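PDB 1IOO: Sf11-rnase from Nicotiana alata, which cleaves RNA as a secreted T2-family ribonuclease of the style, where it takes part in gametophytic self-incompatibility, the rejection of self pollen. Local coordinates for residues Leu43-Pro48 with Lys90-Gln96; Thr51-Phe55 with Gln101-Phe105. All coordinates share one frame; numbering follows the deposited sequence.

Contact 1: residues Leu43-Pro48 with Lys90-Gln96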
loop_
_atom_site.group_PDB
_atom_site.type_symbol
_atom_site.label_atom_id
_atom_site.label_comp_id
_atom_site.label_asym_id
_atom_site.label_seq_id
_atom_site.Cartn_x
_atom_site.Cartn_y
_atom_site.Cartn_z
ATOM N N LEU A 43 12.248 7.293 6.899
ATOM C CA LEU A 43 13.124 6.205 7.311
ATOM C C LEU A 43 13.229 5.165 6.200
ATOM O O LEU A 43 12.211 4.697 5.691
ATOM C CB LEU A 43 12.555 5.562 8.575
ATOM C CG LEU A 43 13.391 4.519 9.307
ATOM C CD1 LEU A 43 14.751 5.110 9.662
ATOM C CD2 LEU A 43 12.645 4.071 10.554
ATOM N N HIS A 44 14.453 4.814 5.813
ATOM C CA HIS A 44 14.652 3.843 4.738
ATOM C C HIS A 44 16.090 3.341 4.689
ATOM O O HIS A 44 17.001 3.985 5.207
ATOM C CB HIS A 44 14.285 4.479 3.392
ATOM C CG HIS A 44 15.131 5.662 3.030
ATOM N ND1 HIS A 44 16.294 5.550 2.300
ATOM C CD2 HIS A 44 14.996 6.977 3.324
ATOM C CE1 HIS A 44 16.839 6.745 2.159
ATOM N NE2 HIS A 44 16.072 7.629 2.772
ATOM N N ASN A 45 16.279 2.188 4.052
ATOM C CA ASN A 45 17.598 1.579 3.905
ATOM C C ASN A 45 18.341 1.540 5.230
ATOM O O ASN A 45 19.471 2.019 5.341
ATOM C CB ASN A 45 18.424 2.342 2.868
ATOM C CG ASN A 45 17.825 2.268 1.478
ATOM O OD1 ASN A 45 17.449 3.285 0.892
ATOM N ND2 ASN A 45 17.728 1.057 0.944
ATOM N N CYS A 46 17.697 0.960 6.236
ATOM C CA CYS A 46 18.286 0.837 7.556
ATOM C C CYS A 46 19.350 -0.257 7.573
ATOM O O CYS A 46 19.253 -1.242 6.840
ATOM C CB CYS A 46 17.176 0.547 8.577
ATOM S SG CYS A 46 15.972 1.918 8.714
ATOM N N LYS A 47 20.380 -0.067 8.390
ATOM C CA LYS A 47 21.456 -1.042 8.488
ATOM C C LYS A 47 21.302 -1.903 9.734
ATOM O O LYS A 47 20.777 -1.453 10.751
ATOM C CB LYS A 47 22.816 -0.335 8.507
ATOM C CG LYS A 47 23.065 0.560 7.301
ATOM C CD LYS A 47 23.005 -0.219 5.992
ATOM C CE LYS A 47 23.160 0.712 4.797
ATOM N NZ LYS A 47 23.105 -0.020 3.499
ATOM N N PRO A 48 21.759 -3.163 9.667
ATOM C CA PRO A 48 22.383 -3.717 8.466
ATOM C C PRO A 48 21.354 -4.223 7.466
ATOM O O PRO A 48 20.214 -4.524 7.830
ATOM C CB PRO A 48 23.236 -4.848 9.024
ATOM C CG PRO A 48 22.359 -5.378 10.116
ATOM C CD PRO A 48 21.871 -4.105 10.795
ATOM N N LYS A 90 14.714 -2.188 1.538
ATOM C CA LYS A 90 14.545 -0.753 1.736
ATOM C C LYS A 90 13.690 -0.419 2.965
ATOM O O LYS A 90 13.983 0.541 3.678
ATOM C CB LYS A 90 13.912 -0.123 0.491
ATOM C CG LYS A 90 13.779 1.391 0.567
ATOM C CD LYS A 90 13.221 1.965 -0.728
ATOM C CE LYS A 90 13.175 3.482 -0.682
ATOM N NZ LYS A 90 12.705 4.054 -1.974
ATOM N N HIS A 91 12.644 -1.198 3.218
ATOM C CA HIS A 91 11.741 -0.888 4.325
ATOM C C HIS A 91 11.754 -1.943 5.421
ATOM O O HIS A 91 11.752 -1.607 6.605
ATOM C CB HIS A 91 10.331 -0.677 3.774
ATOM C CG HIS A 91 10.213 0.550 2.925
ATOM N ND1 HIS A 91 10.329 1.822 3.445
ATOM C CD2 HIS A 91 10.045 0.702 1.590
ATOM C CE1 HIS A 91 10.239 2.705 2.466
ATOM N NE2 HIS A 91 10.067 2.051 1.330
ATOM N N GLY A 92 11.750 -3.214 5.040
ATOM C CA GLY A 92 11.765 -4.257 6.052
ATOM C C GLY A 92 12.972 -4.134 6.964
ATOM O O GLY A 92 12.952 -4.539 8.126
ATOM N N SER A 93 14.037 -3.556 6.424
ATOM C CA SER A 93 15.282 -3.380 7.170
ATOM C C SER A 93 15.118 -2.420 8.352
ATOM O O SER A 93 15.961 -2.380 9.248
ATOM C CB SER A 93 16.356 -2.823 6.239
ATOM O OG SER A 93 15.965 -1.557 5.717
ATOM N N CYS A 94 14.024 -1.668 8.369
ATOM C CA CYS A 94 13.824 -0.669 9.410
ATOM C C CYS A 94 12.966 -1.169 10.583
ATOM O O CYS A 94 12.657 -0.396 11.492
ATOM C CB CYS A 94 13.224 0.583 8.787
ATOM S SG CYS A 94 14.354 1.366 7.593
ATOM N N CYS A 95 12.603 -2.448 10.578
ATOM C CA CYS A 95 11.816 -3.026 11.674
ATOM C C CYS A 95 12.272 -4.451 11.977
ATOM O O CYS A 95 11.458 -5.369 12.089
ATOM C CB CYS A 95 10.319 -3.017 11.329
ATOM S SG CYS A 95 9.880 -3.857 9.775
ATOM N N GLN A 96 13.580 -4.619 12.142
ATOM C CA GLN A 96 14.169 -5.937 12.367
ATOM C C GLN A 96 14.125 -6.385 13.828
ATOM O O GLN A 96 14.397 -7.547 14.120
ATOM C CB GLN A 96 15.616 -5.944 11.894
ATOM C CG GLN A 96 15.782 -5.729 10.412
ATOM C CD GLN A 96 17.242 -5.742 10.004
ATOM O OE1 GLN A 96 17.934 -6.746 10.178
ATOM N NE2 GLN A 96 17.723 -4.626 9.466
HETATM O O HOH W 1 10.946 2.325 6.027
#

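Contact 2: residues Thr51-Phe55 with Gln101-Phe105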
loop_
_atom_site.group_PDB
_atom_site.type_symbol
_atom_site.label_atom_id
_atom_site.label_comp_id
_atom_site.label_asym_id
_atom_site.label_seq_id
_atom_site.Cartn_x
_atom_site.Cartn_y
_atom_site.Cartn_z
ATOM N N THR A 51 19.338 -10.080 4.793
ATOM C CA THR A 51 19.386 -11.046 3.705
ATOM C C THR A 51 17.984 -11.494 3.325
ATOM O O THR A 51 17.152 -11.762 4.189
ATOM C CB THR A 51 20.220 -12.295 4.070
ATOM O OG1 THR A 51 19.815 -12.793 5.352
ATOM C CG2 THR A 51 21.702 -11.959 4.081
ATOM N N TYR A 52 17.718 -11.549 2.025
ATOM C CA TYR A 52 16.409 -11.956 1.542
ATOM C C TYR A 52 16.427 -13.394 1.060
ATOM O O TYR A 52 17.290 -13.785 0.274
ATOM C CB TYR A 52 15.962 -11.058 0.385
ATOM C CG TYR A 52 14.570 -11.372 -0.148
ATOM C CD1 TYR A 52 13.431 -10.832 0.453
ATOM C CD2 TYR A 52 14.397 -12.217 -1.242
ATOM C CE1 TYR A 52 12.157 -11.125 -0.027
ATOM C CE2 TYR A 52 13.128 -12.517 -1.728
ATOM C CZ TYR A 52 12.016 -11.967 -1.117
ATOM O OH TYR A 52 10.764 -12.259 -1.595
ATOM N N SER A 53 15.483 -14.183 1.560
ATOM C CA SER A 53 15.320 -15.563 1.143
ATOM C C SER A 53 14.094 -15.679 0.257
ATOM O O SER A 53 13.062 -15.082 0.547
ATOM C CB SER A 53 15.161 -16.468 2.363
ATOM O OG SER A 53 16.299 -16.370 3.198
ATOM N N TYR A 54 14.204 -16.425 -0.835
ATOM C CA TYR A 54 13.090 -16.542 -1.758
ATOM C C TYR A 54 11.962 -17.392 -1.185
ATOM O O TYR A 54 12.178 -18.506 -0.710
ATOM C CB TYR A 54 13.590 -17.070 -3.109
ATOM C CG TYR A 54 14.593 -16.120 -3.736
ATOM C CD1 TYR A 54 15.943 -16.159 -3.375
ATOM C CD2 TYR A 54 14.181 -15.128 -4.625
ATOM C CE1 TYR A 54 16.857 -15.229 -3.884
ATOM C CE2 TYR A 54 15.085 -14.191 -5.135
ATOM C CZ TYR A 54 16.420 -14.249 -4.760
ATOM O OH TYR A 54 17.313 -13.322 -5.252
ATOM N N PHE A 55 10.755 -16.836 -1.218
ATOM C CA PHE A 55 9.570 -17.520 -0.714
ATOM C C PHE A 55 9.131 -18.648 -1.644
ATOM O O PHE A 55 9.386 -18.624 -2.850
ATOM C CB PHE A 55 8.404 -16.537 -0.566
ATOM C CG PHE A 55 8.574 -15.544 0.556
ATOM C CD1 PHE A 55 8.663 -14.178 0.290
ATOM C CD2 PHE A 55 8.602 -15.970 1.883
ATOM C CE1 PHE A 55 8.774 -13.247 1.326
ATOM C CE2 PHE A 55 8.713 -15.048 2.925
ATOM C CZ PHE A 55 8.796 -13.684 2.646
ATOM N N GLN A 101 12.030 -11.690 8.221
ATOM C CA GLN A 101 11.472 -11.650 6.874
ATOM C C GLN A 101 10.079 -12.272 6.822
ATOM O O GLN A 101 9.155 -11.705 6.238
ATOM C CB GLN A 101 12.369 -12.361 5.869
ATOM C CG GLN A 101 11.880 -12.163 4.444
ATOM C CD GLN A 101 12.675 -12.956 3.440
ATOM O OE1 GLN A 101 13.890 -13.097 3.571
ATOM N NE2 GLN A 101 11.998 -13.471 2.420
ATOM N N ASN A 102 9.929 -13.432 7.449
ATOM C CA ASN A 102 8.661 -14.149 7.432
ATOM C C ASN A 102 7.543 -13.392 8.152
ATOM O O ASN A 102 6.422 -13.322 7.647
ATOM C CB ASN A 102 8.829 -15.538 8.050
ATOM C CG ASN A 102 9.595 -16.485 7.150
ATOM O OD1 ASN A 102 9.995 -17.573 7.567
ATOM N ND2 ASN A 102 9.788 -16.086 5.898
ATOM N N THR A 103 7.829 -12.835 9.326
ATOM C CA THR A 103 6.780 -12.142 10.071
ATOM C C THR A 103 6.508 -10.751 9.508
ATOM O O THR A 103 5.422 -10.209 9.697
ATOM C CB THR A 103 7.086 -12.089 11.570
ATOM O OG1 THR A 103 8.331 -11.434 11.791
ATOM C CG2 THR A 103 7.163 -13.505 12.124
ATOM N N TYR A 104 7.483 -10.174 8.812
ATOM C CA TYR A 104 7.269 -8.884 8.168
ATOM C C TYR A 104 6.265 -9.032 7.024
ATOM O O TYR A 104 5.272 -8.302 6.949
ATOM C CB TYR A 104 8.593 -8.321 7.648
ATOM C CG TYR A 104 8.443 -7.115 6.744
ATOM C CD1 TYR A 104 8.558 -7.244 5.363
ATOM C CD2 TYR A 104 8.209 -5.844 7.271
ATOM C CE1 TYR A 104 8.452 -6.139 4.521
ATOM C CE2 TYR A 104 8.097 -4.722 6.436
ATOM C CZ TYR A 104 8.223 -4.882 5.058
ATOM O OH TYR A 104 8.113 -3.801 4.209
ATOM N N PHE A 105 6.508 -9.996 6.142
ATOM C CA PHE A 105 5.572 -10.233 5.055
ATOM C C PHE A 105 4.256 -10.804 5.584
ATOM O O PHE A 105 3.186 -10.482 5.071
ATOM C CB PHE A 105 6.187 -11.143 3.989
ATOM C CG PHE A 105 7.142 -10.425 3.080
ATOM C CD1 PHE A 105 8.497 -10.329 3.393
ATOM C CD2 PHE A 105 6.671 -9.787 1.940
ATOM C CE1 PHE A 105 9.369 -9.606 2.587
ATOM C CE2 PHE A 105 7.532 -9.055 1.122
ATOM C CZ PHE A 105 8.885 -8.964 1.446
HETATM O O HOH W 2 15.239 -14.759 5.549
#

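Contact 1: residues Leu43-Pro48 with Lys90-Gln96
C46 and C94 are joined by a disulfide, SG to SG 2.0 Å, with a torsion of 94° about the S-S bond. It ties the loop 43-48 to the turn 92-95. L43 packs against the bridge, its CG 3.7 Å from C94 SG. L43 CG stands anti to the backbone N (chi1 -172°), and CD2 also reaches C94 CB.

Three hydrogen bonds flank the disulfide. N45 N donates to K90 O at 2.9 Å. C46 N makes a weak bond to S93 OG, which is also bonded to I89 O in the preceding helical turn. At the far end, Q96 NE2 donates to P48 O at 3.0 Å and to S93 O at 2.9 Å. S93 O lies in the Q96 amide plane and P48 O somewhat out of it; together they limit the rotation of the amide.

H91, the proton acceptor of the active site, joins through a water. The water donates to L43 O at 2.7 Å and lies at the ring edge, in plane, 2.7 Å from H91 ND1. The K90 side chain, extended throughout, lays its CG over one face of the H91 ring. K90 and H91 probably both bind the RNA 3'-phosphate.

G92 to C95 form a type I turn that carries C94 to the disulfide. Beneath it, H91, C94 and C95 rest on P36 of strand 30-37, W35 stacks on H91, and Y104 of helix 101-113 touches H91 and C95.

Contact 2: residues Thr51-Phe55 with Gln101-Phe105
The first turn of helix 101-113 meets the irregular segment 51-55, which leads toward helix 57-66 in this RNase T2 fold. The link is a side-chain amide that pairs with the backbone of one residue. Q101 OE1 accepts from S53 N at 2.8 Å, and Q101 NE2 donates to S53 O at 2.7 Å. Both bonds are nearly straight, and both lie on lone pairs in the carbonyl planes. Q101 CG is anti to the backbone N (chi1 -173°) and the chain stays extended, which carries the amide off the helix to S53. A water that donates to Q101 OE1 also bonds S53 OG.

Two rings enclose the amide nitrogen. Y52 lies almost parallel to the amide, the planes 8° apart, with NE2 over one face near the rim. F55 stands nearly upright to the amide. NE2 sits over its face too, 3.2 Å from F55 CZ. At the edge of the F55 ring, N102 ND2 approaches CE2 to 3.3 Å.

F55 also turns its edge to the face of F105 in a T-shaped pair, with centroids 5.0 Å apart. F105 has Y104 over its opposite face, and Y52 CE1 adds an apolar contact 4.1 Å from F105 CE1. L63 of helix 57-66 touches both phenylalanines. Y52 OH is hydrogen-bonded to Q81 OE1, and the Y52 side chain touches W84, K85 and Y88 of helix 82-92.

The paired bonds fix the rotation of the Q101 amide and settle which end is oxygen and which is nitrogen. They satisfy both backbone polar groups of S53, which lies in no regular helix or strand. The aromatic rings shield the NE2 side of this pairing, which probably strengthens it.

How the contacts relate
The centres of contact 1 and contact 2 lie 13 Å apart, and their segments alternate along the chain. One loop region, between strand 30-37 and helix 57-66, is thus fastened twice: covalently at 43-48 and by an amide and rings at 51-55. The contacts meet at Y104. Its CD2 is 3.6 Å from C95 SG, its CE2 is 3.7 Å from G92 CA, and its OH is 3.9 Å from H91 CB. Contact 1 holds H91 of the active site; contact 2 lies beside it. The H91 side chain is about 7 Å from that of H32, the proton donor. Q87, probably catalytic, is about 3 Å from H91 and about 5 Å from F105, side chain to side chain.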